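Local coordinates for protein Alpha/beta hydrolase (Novosphingobium aromaticivorans, PDB 3BWX) that probably acts as a hydrolase of the alpha/beta-hydrolase fold and carries bound calcium ions in the crystal, at residues M76-P80 against M81-Q85; E88-L91 against A92-I96; W178-Y181 against A182-M186; I275-I278 against G279-L282. The protein carries 1 engineered substitution. All coordinates share one frame; numbering follows the deposited sequence.

Contact 1 (M76-P80 against M81-Q85)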
loop_
_atom_site.group_PDB
_atom_site.type_symbol
_atom_site.label_atom_id
_atom_site.label_comp_id
_atom_site.label_asym_id
_atom_site.label_seq_id
_atom_site.Cartn_x
_atom_site.Cartn_y
_atom_site.Cartn_z
HETATM N N MSE A 76 16.268 -8.295 10.235
HETATM C CA MSE A 76 15.232 -9.141 10.820
HETATM C C MSE A 76 14.057 -8.260 11.319
HETATM O O MSE A 76 12.968 -8.763 11.557
HETATM C CB MSE A 76 15.754 -10.035 11.972
HETATM C CG MSE A 76 14.771 -11.137 12.327
HETATM SE SE MSE A 76 15.569 -12.415 13.506
HETATM C CE MSE A 76 13.916 -13.277 14.134
ATOM N N THR A 77 14.232 -6.945 11.453
ATOM C CA THR A 77 13.099 -6.079 11.762
ATOM C C THR A 77 12.154 -5.739 10.598
ATOM O O THR A 77 11.150 -5.053 10.800
ATOM C CB THR A 77 13.583 -4.727 12.382
ATOM O OG1 THR A 77 14.326 -3.973 11.405
ATOM C CG2 THR A 77 14.362 -4.983 13.612
ATOM N N TYR A 78 12.509 -6.231 9.413
ATOM C CA TYR A 78 11.664 -6.092 8.201
ATOM C C TYR A 78 10.580 -7.175 8.250
ATOM O O TYR A 78 10.704 -8.221 7.629
ATOM C CB TYR A 78 12.542 -6.216 6.956
ATOM C CG TYR A 78 13.461 -5.064 6.706
ATOM C CD1 TYR A 78 13.026 -3.732 6.864
ATOM C CD2 TYR A 78 14.764 -5.256 6.227
ATOM C CE1 TYR A 78 13.905 -2.613 6.566
ATOM C CE2 TYR A 78 15.589 -4.167 5.935
ATOM C CZ TYR A 78 15.177 -2.860 6.131
ATOM O OH TYR A 78 15.986 -1.790 5.824
ATOM N N GLN A 79 9.562 -6.953 9.076
ATOM C CA GLN A 79 8.471 -7.916 9.198
ATOM C C GLN A 79 7.191 -7.186 9.589
ATOM O O GLN A 79 7.266 -6.079 10.187
ATOM C CB GLN A 79 8.875 -8.983 10.217
ATOM C CG GLN A 79 9.181 -8.441 11.612
ATOM C CD GLN A 79 9.506 -9.520 12.590
ATOM O OE1 GLN A 79 9.259 -10.708 12.347
ATOM N NE2 GLN A 79 10.101 -9.125 13.712
ATOM N N PRO A 80 6.039 -7.770 9.214
ATOM C CA PRO A 80 4.760 -7.086 9.432
ATOM C C PRO A 80 4.444 -6.572 10.796
ATOM O O PRO A 80 3.914 -5.459 10.904
ATOM C CB PRO A 80 3.728 -8.109 8.965
ATOM C CG PRO A 80 4.437 -8.860 7.911
ATOM C CD PRO A 80 5.829 -9.008 8.441
HETATM N N MSE A 81 4.750 -7.323 11.846
HETATM C CA MSE A 81 4.459 -6.777 13.194
HETATM C C MSE A 81 5.287 -5.571 13.597
HETATM O O MSE A 81 4.864 -4.769 14.418
HETATM C CB MSE A 81 4.495 -7.885 14.250
HETATM C CG MSE A 81 3.523 -9.023 13.940
HETATM SE SE MSE A 81 1.673 -8.518 13.609
HETATM C CE MSE A 81 1.320 -7.879 15.299
ATOM N N GLN A 82 6.479 -5.452 13.023
ATOM C CA GLN A 82 7.299 -4.286 13.207
ATOM C C GLN A 82 6.714 -3.079 12.472
ATOM O O GLN A 82 6.616 -2.011 13.047
ATOM C CB GLN A 82 8.746 -4.523 12.812
ATOM C CG GLN A 82 9.637 -3.355 13.165
ATOM C CD GLN A 82 9.723 -3.136 14.642
ATOM O OE1 GLN A 82 10.166 -4.016 15.374
ATOM N NE2 GLN A 82 9.320 -1.994 15.101
ATOM N N TYR A 83 6.268 -3.279 11.225
ATOM C CA TYR A 83 5.611 -2.186 10.532
ATOM C C TYR A 83 4.368 -1.734 11.289
ATOM O O TYR A 83 4.103 -0.534 11.355
ATOM C CB TYR A 83 5.245 -2.575 9.133
ATOM C CG TYR A 83 6.355 -3.257 8.376
ATOM C CD1 TYR A 83 7.663 -2.830 8.491
ATOM C CD2 TYR A 83 6.079 -4.279 7.414
ATOM C CE1 TYR A 83 8.681 -3.458 7.782
ATOM C CE2 TYR A 83 7.104 -4.925 6.721
ATOM C CZ TYR A 83 8.405 -4.508 6.909
ATOM O OH TYR A 83 9.419 -5.150 6.238
ATOM N N LEU A 84 3.623 -2.678 11.848
ATOM C CA LEU A 84 2.420 -2.330 12.634
ATOM C C LEU A 84 2.827 -1.454 13.850
ATOM O O LEU A 84 2.211 -0.412 14.100
ATOM C CB LEU A 84 1.704 -3.590 13.108
ATOM C CG LEU A 84 0.532 -3.409 14.074
ATOM C CD1 LEU A 84 -0.552 -2.626 13.387
ATOM C CD2 LEU A 84 0.008 -4.809 14.473
ATOM N N GLN A 85 3.879 -1.872 14.585
ATOM C CA GLN A 85 4.372 -1.080 15.701
ATOM C C GLN A 85 4.814 0.327 15.259
ATOM O O GLN A 85 4.552 1.305 15.920
ATOM C CB GLN A 85 5.518 -1.772 16.457
ATOM C CG GLN A 85 5.984 -0.981 17.725
ATOM C CD GLN A 85 7.377 -1.403 18.303
ATOM O OE1 GLN A 85 8.460 -0.983 17.831
ATOM N NE2 GLN A 85 7.334 -2.210 19.376
HETATM O O HOH W 1 11.184 -6.577 14.792
HETATM O O HOH W 2 5.984 -9.985 11.772
#
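The backbone turns into helix 80-94 here: Tyr83 N donates to Gln79 O at 3.1 Å with a nearly straight N-H...O angle of 161°, and Leu84 N follows with a bond to Pro80 O. Gln79 thus stands at the N-cap position, its carbonyl opening the helical bonding pattern, and also takes a weak bond from Gln82 N. Just before it, Tyr78 centres an inverse gamma turn.

The side chain of Tyr83 folds back under this start. With CG anti to the carbonyl carbon (chi1 -47°), the ring lies beneath the N-cap carbonyl, and Gln79 O sits 3.4 Å above the plane, over the ring centre. Its far end meets the Tyr78 backbone, OH lying 3.1 Å from Tyr78 C, while the hydroxyl is hydrogen-bonded to Arg66. Replacing Tyr83 by an alanine would probably leave that arginine without its hydroxyl mate and open a gap beneath the N-cap carbonyl.

On another flank Gln79 and Gln82 meet through a bridge. One water accepts from Gln79 NE2 at 3.0 Å and donates to Gln82 OE1 at 2.8 Å; the two amide planes are 33° apart. Gln82 CB also packs 3.2 Å from Thr77 O.

The turn therefore joins the loop after strand 58-61 to helix 80-94. Tyr78 OH reaches Asp199 and Ala72 N, whereas Tyr83 and Leu84 pack against helix 106-117 through Leu106, Leu110, Leu113 and Leu114.

Contact 2 (E88-L91 against A92-I96). With EDO (1,2-ethanediol), chain M.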
loop_
_atom_site.group_PDB
_atom_site.type_symbol
_atom_site.label_atom_id
_atom_site.label_comp_id
_atom_site.label_asym_id
_atom_site.label_seq_id
_atom_site.Cartn_x
_atom_site.Cartn_y
_atom_site.Cartn_z
ATOM N N GLU A 88 1.735 2.367 14.758
ATOM C CA GLU A 88 1.227 2.802 16.057
ATOM C C GLU A 88 2.047 3.978 16.583
ATOM O O GLU A 88 1.496 4.940 17.170
ATOM C CB GLU A 88 1.208 1.649 17.056
ATOM C CG GLU A 88 0.240 0.548 16.725
ATOM C CD GLU A 88 -1.234 0.907 16.897
ATOM O OE1 GLU A 88 -1.581 2.070 17.194
ATOM O OE2 GLU A 88 -2.083 0.028 16.660
ATOM N N ALA A 89 3.353 3.948 16.366
ATOM C CA ALA A 89 4.219 5.039 16.806
ATOM C C ALA A 89 3.914 6.346 16.033
ATOM O O ALA A 89 3.899 7.424 16.619
ATOM C CB ALA A 89 5.704 4.687 16.652
ATOM N N LEU A 90 3.689 6.257 14.714
ATOM C CA LEU A 90 3.252 7.410 13.937
ATOM C C LEU A 90 1.947 7.993 14.484
ATOM O O LEU A 90 1.847 9.213 14.709
ATOM C CB LEU A 90 3.057 7.023 12.467
ATOM C CG LEU A 90 2.422 8.059 11.557
ATOM C CD1 LEU A 90 3.265 9.304 11.416
ATOM C CD2 LEU A 90 2.132 7.452 10.143
ATOM N N LEU A 91 0.962 7.124 14.720
ATOM C CA LEU A 91 -0.345 7.602 15.185
ATOM C C LEU A 91 -0.231 8.281 16.546
ATOM O O LEU A 91 -0.861 9.336 16.761
ATOM C CB LEU A 91 -1.366 6.466 15.214
ATOM C CG LEU A 91 -1.698 5.860 13.868
ATOM C CD1 LEU A 91 -2.455 4.507 14.041
ATOM C CD2 LEU A 91 -2.508 6.826 12.961
ATOM N N ALA A 92 0.558 7.688 17.453
ATOM C CA ALA A 92 0.799 8.247 18.786
ATOM C C ALA A 92 1.482 9.597 18.684
ATOM O O ALA A 92 1.081 10.607 19.308
ATOM C CB ALA A 92 1.675 7.300 19.609
ATOM N N GLN A 93 2.525 9.641 17.881
ATOM C CA GLN A 93 3.349 10.845 17.787
ATOM C C GLN A 93 2.627 12.023 17.154
ATOM O O GLN A 93 2.903 13.187 17.490
ATOM C CB GLN A 93 4.658 10.486 17.080
ATOM C CG GLN A 93 5.620 9.652 18.050
ATOM C CD GLN A 93 6.830 9.042 17.343
ATOM O OE1 GLN A 93 7.477 9.703 16.523
ATOM N NE2 GLN A 93 7.165 7.802 17.679
ATOM N N GLU A 94 1.694 11.715 16.244
ATOM C CA GLU A 94 0.888 12.739 15.568
ATOM C C GLU A 94 -0.444 13.031 16.236
ATOM O O GLU A 94 -1.158 13.939 15.787
ATOM C CB GLU A 94 0.676 12.333 14.113
ATOM C CG GLU A 94 1.935 12.359 13.262
ATOM C CD GLU A 94 2.528 13.789 13.177
ATOM O OE1 GLU A 94 1.786 14.718 12.781
ATOM O OE2 GLU A 94 3.698 13.963 13.487
ATOM N N GLY A 95 -0.772 12.279 17.279
ATOM C CA GLY A 95 -1.993 12.521 18.024
ATOM C C GLY A 95 -3.262 12.156 17.292
ATOM O O GLY A 95 -4.321 12.763 17.478
ATOM N N ILE A 96 -3.163 11.178 16.427
ATOM C CA ILE A 96 -4.294 10.785 15.583
ATOM C C ILE A 96 -5.094 9.686 16.288
ATOM O O ILE A 96 -4.557 8.568 16.487
ATOM C CB ILE A 96 -3.820 10.259 14.206
ATOM C CG1 ILE A 96 -3.076 11.359 13.437
ATOM C CG2 ILE A 96 -5.000 9.700 13.372
ATOM C CD1 ILE A 96 -2.168 10.872 12.292
HETATM C C1 EDO M . -5.791 5.720 16.823
HETATM O O1 EDO M . -4.485 5.979 17.379
HETATM C C2 EDO M . -6.627 5.014 17.895
HETATM O O2 EDO M . -7.440 5.928 18.645
#
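Leu91 O, in the last turn of helix 80-94, receives Ile96 N at 3.0 Å, five residues further on, with an N-H...O angle of 158°. With Gly95 N donating to Ala92 O at 3.2 Å, this gives the two nested bonds of a Schellman motif, and the positive phi of Gly95 (71°) is the backbone signature of such an ending. Upstream the accounting is that of a regular helix: Glu88 O is satisfied by Ala92 N, Ala89 O by Gln93 N, and Leu90 O by Glu94 N, each at 2.9 Å.

The apolar pair that accompanies a Schellman ending is present too. Ile96 approaches from beyond the glycine and crosses Leu91 at about a right angle, its CG2 lying 3.8 Å from Leu91 CD2. Ile96 O is occupied as well, accepting from O1 of an ethanediol at 2.7 Å; that molecule, probably a remnant of crystallisation, also bonds to Glu97 O.

The polar ends of Glu88 and Gln93 find partners outside this turn. Glu88 OE2 forms a salt bridge with Arg121. Gln93, extended beyond CG (chi2 170°), runs back beside the preceding turn so that NE2 lies 3.6 Å from Ala89 CB; its donor goes to Thr11 O. Glu94 bends at its second torsion and lays CG against Leu90 CD1.

Two sides of the helix are covered by other elements. Ala89, Leu90 and Gln93 rest on Trp10 of strand 6-11, Leu90 and Glu94 on Phe20 of strand 17-23, and Glu88 and Leu91 on Leu114 of helix 106-117.

Contact 3 (W178-Y181 against A182-M186). With EDO (1,2-ethanediol), chain H.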
loop_
_atom_site.group_PDB
_atom_site.type_symbol
_atom_site.label_atom_id
_atom_site.label_comp_id
_atom_site.label_asym_id
_atom_site.label_seq_id
_atom_site.Cartn_x
_atom_site.Cartn_y
_atom_site.Cartn_z
ATOM N N TRP A 178 3.386 2.997 -18.193
ATOM C CA TRP A 178 4.535 2.270 -17.647
ATOM C C TRP A 178 5.638 3.152 -17.037
ATOM O O TRP A 178 6.262 2.787 -16.048
ATOM C CB TRP A 178 5.158 1.350 -18.707
ATOM C CG TRP A 178 4.263 0.149 -19.020
ATOM C CD1 TRP A 178 3.577 -0.080 -20.159
ATOM C CD2 TRP A 178 3.980 -0.938 -18.137
ATOM N NE1 TRP A 178 2.859 -1.244 -20.047
ATOM C CE2 TRP A 178 3.064 -1.781 -18.805
ATOM C CE3 TRP A 178 4.371 -1.244 -16.835
ATOM C CZ2 TRP A 178 2.561 -2.956 -18.228
ATOM C CZ3 TRP A 178 3.838 -2.396 -16.246
ATOM C CH2 TRP A 178 2.957 -3.239 -16.957
ATOM N N LEU A 179 5.903 4.302 -17.661
ATOM C CA LEU A 179 6.927 5.222 -17.165
ATOM C C LEU A 179 6.494 5.854 -15.839
ATOM O O LEU A 179 7.284 5.978 -14.903
ATOM C CB LEU A 179 7.256 6.289 -18.210
ATOM C CG LEU A 179 8.135 5.824 -19.356
ATOM C CD1 LEU A 179 8.090 6.919 -20.455
ATOM C CD2 LEU A 179 9.536 5.509 -18.953
ATOM N N ARG A 180 5.232 6.244 -15.778
ATOM C CA ARG A 180 4.669 6.827 -14.550
ATOM C C ARG A 180 4.790 5.807 -13.391
ATOM O O ARG A 180 5.201 6.115 -12.283
ATOM C CB ARG A 180 3.188 7.210 -14.770
ATOM C CG ARG A 180 2.601 7.946 -13.562
ATOM C CD ARG A 180 1.085 8.085 -13.621
ATOM N NE ARG A 180 0.729 8.840 -14.773
ATOM C CZ ARG A 180 -0.100 8.489 -15.765
ATOM N NH1 ARG A 180 -0.847 7.376 -15.794
ATOM N NH2 ARG A 180 -0.248 9.360 -16.729
ATOM N N TYR A 181 4.445 4.568 -13.696
ATOM C CA TYR A 181 4.559 3.496 -12.730
ATOM C C TYR A 181 6.015 3.259 -12.313
ATOM O O TYR A 181 6.286 3.025 -11.124
ATOM C CB TYR A 181 4.019 2.252 -13.424
ATOM C CG TYR A 181 3.977 0.949 -12.652
ATOM C CD1 TYR A 181 3.023 0.744 -11.681
ATOM C CD2 TYR A 181 4.821 -0.093 -12.975
ATOM C CE1 TYR A 181 2.938 -0.463 -11.012
ATOM C CE2 TYR A 181 4.751 -1.300 -12.319
ATOM C CZ TYR A 181 3.794 -1.477 -11.340
ATOM O OH TYR A 181 3.691 -2.688 -10.662
ATOM N N ALA A 182 6.942 3.223 -13.286
ATOM C CA ALA A 182 8.368 2.957 -13.050
ATOM C C ALA A 182 8.872 3.977 -12.028
ATOM O O ALA A 182 9.590 3.595 -11.079
ATOM C CB ALA A 182 9.206 2.993 -14.359
ATOM N N LYS A 183 8.543 5.266 -12.238
ATOM C CA LYS A 183 9.103 6.298 -11.367
ATOM C C LYS A 183 8.530 6.201 -9.973
ATOM O O LYS A 183 9.141 6.683 -9.015
ATOM C CB LYS A 183 8.917 7.700 -11.990
ATOM C CG LYS A 183 9.760 7.857 -13.246
ATOM C CD LYS A 183 9.981 9.301 -13.632
ATOM C CE LYS A 183 11.133 9.887 -12.835
ATOM N NZ LYS A 183 11.345 11.339 -13.120
ATOM N N ARG A 184 7.349 5.607 -9.826
ATOM C CA ARG A 184 6.802 5.428 -8.485
ATOM C C ARG A 184 7.502 4.365 -7.652
ATOM O O ARG A 184 7.546 4.480 -6.407
ATOM C CB ARG A 184 5.316 5.104 -8.514
ATOM C CG ARG A 184 4.448 6.220 -8.998
ATOM C CD ARG A 184 3.019 5.832 -9.123
ATOM N NE ARG A 184 2.262 6.944 -9.603
ATOM C CZ ARG A 184 0.938 6.959 -9.750
ATOM N NH1 ARG A 184 0.218 5.859 -9.582
ATOM N NH2 ARG A 184 0.357 8.057 -10.194
ATOM N N ILE A 185 8.060 3.344 -8.309
ATOM C CA ILE A 185 8.603 2.192 -7.609
ATOM C C ILE A 185 10.132 2.073 -7.692
ATOM O O ILE A 185 10.746 1.272 -6.982
ATOM C CB ILE A 185 7.866 0.901 -8.052
ATOM C CG1 ILE A 185 8.295 0.404 -9.434
ATOM C CG2 ILE A 185 6.336 1.122 -7.990
ATOM C CD1 ILE A 185 7.515 -0.873 -9.806
HETATM N N MSE A 186 10.738 2.891 -8.559
HETATM C CA MSE A 186 12.171 2.863 -8.766
HETATM C C MSE A 186 12.712 4.266 -8.631
HETATM O O MSE A 186 11.989 5.245 -8.685
HETATM C CB MSE A 186 12.552 2.258 -10.144
HETATM C CG MSE A 186 11.833 1.005 -10.496
HETATM SE SE MSE A 186 12.500 0.176 -12.094
HETATM C CE MSE A 186 14.140 -0.446 -11.373
HETATM C C1 EDO H . -0.534 4.612 -12.932
HETATM O O1 EDO H . -1.144 5.920 -12.841
HETATM C C2 EDO H . -0.046 4.312 -14.353
HETATM O O2 EDO H . -1.202 4.247 -15.202
#
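Tyr181 O is shared by two amides, Arg184 N at 3.1 Å and Ile185 N at 3.3 Å, and both bonds are weak because their N-H vectors point aside. This is the final turn of helix 175-185, in the segment inserted between core strands 122-128 and 230-235, where alpha/beta hydrolases commonly carry their cap. The turn before it is regular: Ala182 N donates to Trp178 O at 2.9 Å, and Lys183 N to Leu179 O.

Arg180 and Arg184 lie side by side and point the same way, with guanidinium planes 46° apart. Arg184 keeps its chain extended from CG to NE (chi3 -179°), which leaves one face of its guanidinium beneath the aliphatic part of Arg180: CD of Arg180 stands 3.5 Å from Arg184 NH2. Their charges are not in contact, NE of Arg180 being 4.7 Å from NH2 of Arg184.

Three carboxylates surround the Arg184 end, with salt bridges from NE to Glu46, NH1 to Asp270 and NH2 to Asp47, which probably offset the buried charge and fix its rotation. A leucine in place of Arg184 would probably leave these three acids without their shared cation and bring their negative charges into conflict.

Tyr181 and Trp178 each meet Trp173 edge to face, and Ala182 packs on Leu162 of helix 155-166. Beyond Tyr181, Ile185 reaches across obliquely until its terminal CD1 touches the ring at CE2, 3.8 Å away.

Contact 4 (I275-I278 against G279-L282)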
loop_
_atom_site.group_PDB
_atom_site.type_symbol
_atom_site.label_atom_id
_atom_site.label_comp_id
_atom_site.label_asym_id
_atom_site.label_seq_id
_atom_site.Cartn_x
_atom_site.Cartn_y
_atom_site.Cartn_z
ATOM N N ILE A 275 -11.254 5.846 -8.291
ATOM C CA ILE A 275 -11.379 7.208 -7.718
ATOM C C ILE A 275 -12.828 7.391 -7.239
ATOM O O ILE A 275 -13.084 7.848 -6.110
ATOM C CB ILE A 275 -10.960 8.297 -8.724
ATOM C CG1 ILE A 275 -9.473 8.146 -9.070
ATOM C CG2 ILE A 275 -11.317 9.713 -8.223
ATOM C CD1 ILE A 275 -9.111 8.840 -10.372
ATOM N N ALA A 276 -13.763 7.103 -8.123
ATOM C CA ALA A 276 -15.191 7.248 -7.810
ATOM C C ALA A 276 -15.577 6.366 -6.619
ATOM O O ALA A 276 -16.312 6.780 -5.749
ATOM C CB ALA A 276 -16.064 6.909 -9.017
ATOM N N ALA A 277 -15.042 5.134 -6.569
ATOM C CA ALA A 277 -15.320 4.209 -5.451
ATOM C C ALA A 277 -14.844 4.781 -4.107
ATOM O O ALA A 277 -15.554 4.724 -3.122
ATOM C CB ALA A 277 -14.723 2.810 -5.705
ATOM N N ILE A 278 -13.620 5.274 -4.098
ATOM C CA ILE A 278 -13.045 5.900 -2.932
ATOM C C ILE A 278 -13.894 7.114 -2.489
ATOM O O ILE A 278 -14.184 7.313 -1.303
ATOM C CB ILE A 278 -11.565 6.227 -3.171
ATOM C CG1 ILE A 278 -10.764 4.960 -3.196
ATOM C CG2 ILE A 278 -10.994 7.137 -2.068
ATOM C CD1 ILE A 278 -9.358 5.155 -3.792
ATOM N N GLY A 279 -14.388 7.896 -3.459
ATOM C CA GLY A 279 -15.260 9.018 -3.141
ATOM C C GLY A 279 -16.532 8.557 -2.441
ATOM O O GLY A 279 -16.980 9.157 -1.481
ATOM N N ARG A 280 -17.138 7.478 -2.913
ATOM C CA ARG A 280 -18.338 6.932 -2.268
ATOM C C ARG A 280 -18.060 6.472 -0.853
ATOM O O ARG A 280 -18.884 6.681 0.049
ATOM C CB ARG A 280 -18.919 5.798 -3.065
ATOM C CG ARG A 280 -19.467 6.202 -4.434
ATOM C CD ARG A 280 -20.331 5.062 -5.059
ATOM N NE ARG A 280 -19.605 3.796 -5.250
ATOM C CZ ARG A 280 -18.821 3.544 -6.293
ATOM N NH1 ARG A 280 -18.728 4.459 -7.234
ATOM N NH2 ARG A 280 -18.170 2.397 -6.412
ATOM N N LEU A 281 -16.888 5.887 -0.657
ATOM C CA LEU A 281 -16.463 5.366 0.681
ATOM C C LEU A 281 -16.283 6.514 1.635
ATOM O O LEU A 281 -16.802 6.518 2.747
ATOM C CB LEU A 281 -15.240 4.463 0.537
ATOM C CG LEU A 281 -14.578 3.853 1.778
ATOM C CD1 LEU A 281 -13.669 4.818 2.599
ATOM C CD2 LEU A 281 -15.681 3.263 2.661
ATOM N N LEU A 282 -15.645 7.562 1.132
ATOM C CA LEU A 282 -15.340 8.737 1.958
ATOM C C LEU A 282 -16.615 9.466 2.400
ATOM O O LEU A 282 -16.624 10.122 3.461
ATOM C CB LEU A 282 -14.398 9.712 1.230
ATOM C CG LEU A 282 -12.968 9.181 1.103
ATOM C CD1 LEU A 282 -12.095 10.067 0.157
ATOM C CD2 LEU A 282 -12.339 9.022 2.488
#
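Arg280 sends CG anti to its own carbonyl carbon (chi1 -66°) and then bends at its third torsion (chi3 -59°), which folds the guanidinium back along helix 272-282 and lays it flat over the preceding turn. Ala277 CA stands 3.4 Å above the guanidinium plane, offset toward its rim, and Ala277 CB lies 3.5 Å from Arg280 NH2. Ala276 O is over a face of the group as well, but its hydrogen bond comes from the backbone, from Arg280 N at 3.0 Å. On the NE side the arginine forms a salt bridge with Glu256 of strand 255-260.

Around the helix from this, Ile278 and Leu282 lie side by side and point the same way, meeting through Ile278 CG2 and Leu282 CD1 at 3.8 Å. Leu282 N donates to Ile278 O at 2.9 Å, while Gly279 N bonds to Ile275 O and Leu281 N to Ala277 O.

Ala277, Ile278 and Leu281 pack on Leu231 of strand 230-235, and Ile278 and Leu282 also on Leu48 and Leu52 of helix 46-52. The helix is thus two-sided. Apolar side chains seat it on the central sheet and the neighbouring helix, and the small Ala277 is consistent with the arginine lying so close to the backbone; within the turn itself the contact is backbone bonding and packing, and the arginine's charge is met from outside it, by Glu256.

How the contacts relate
From the N terminus the four contacts follow in series, none nesting in or crossing another, and each joins adjoining segments, so no long loop is closed. Contact 1 ends the loop after strand 58-61 and starts helix 80-94; contact 2, its centre about 16 Å from that of contact 1, finishes the same helix, so together they bracket it against helix 106-117. Contact 3 lies in the inserted helical region and, through Arg184, reaches Glu46 and Asp47 of helix 46-52. Contact 4, nearest atoms about 10 Å from contact 3, packs against that same helix through Ile278 and Leu282. Contacts 2 and 3 lie on opposite sides of the chain's centre.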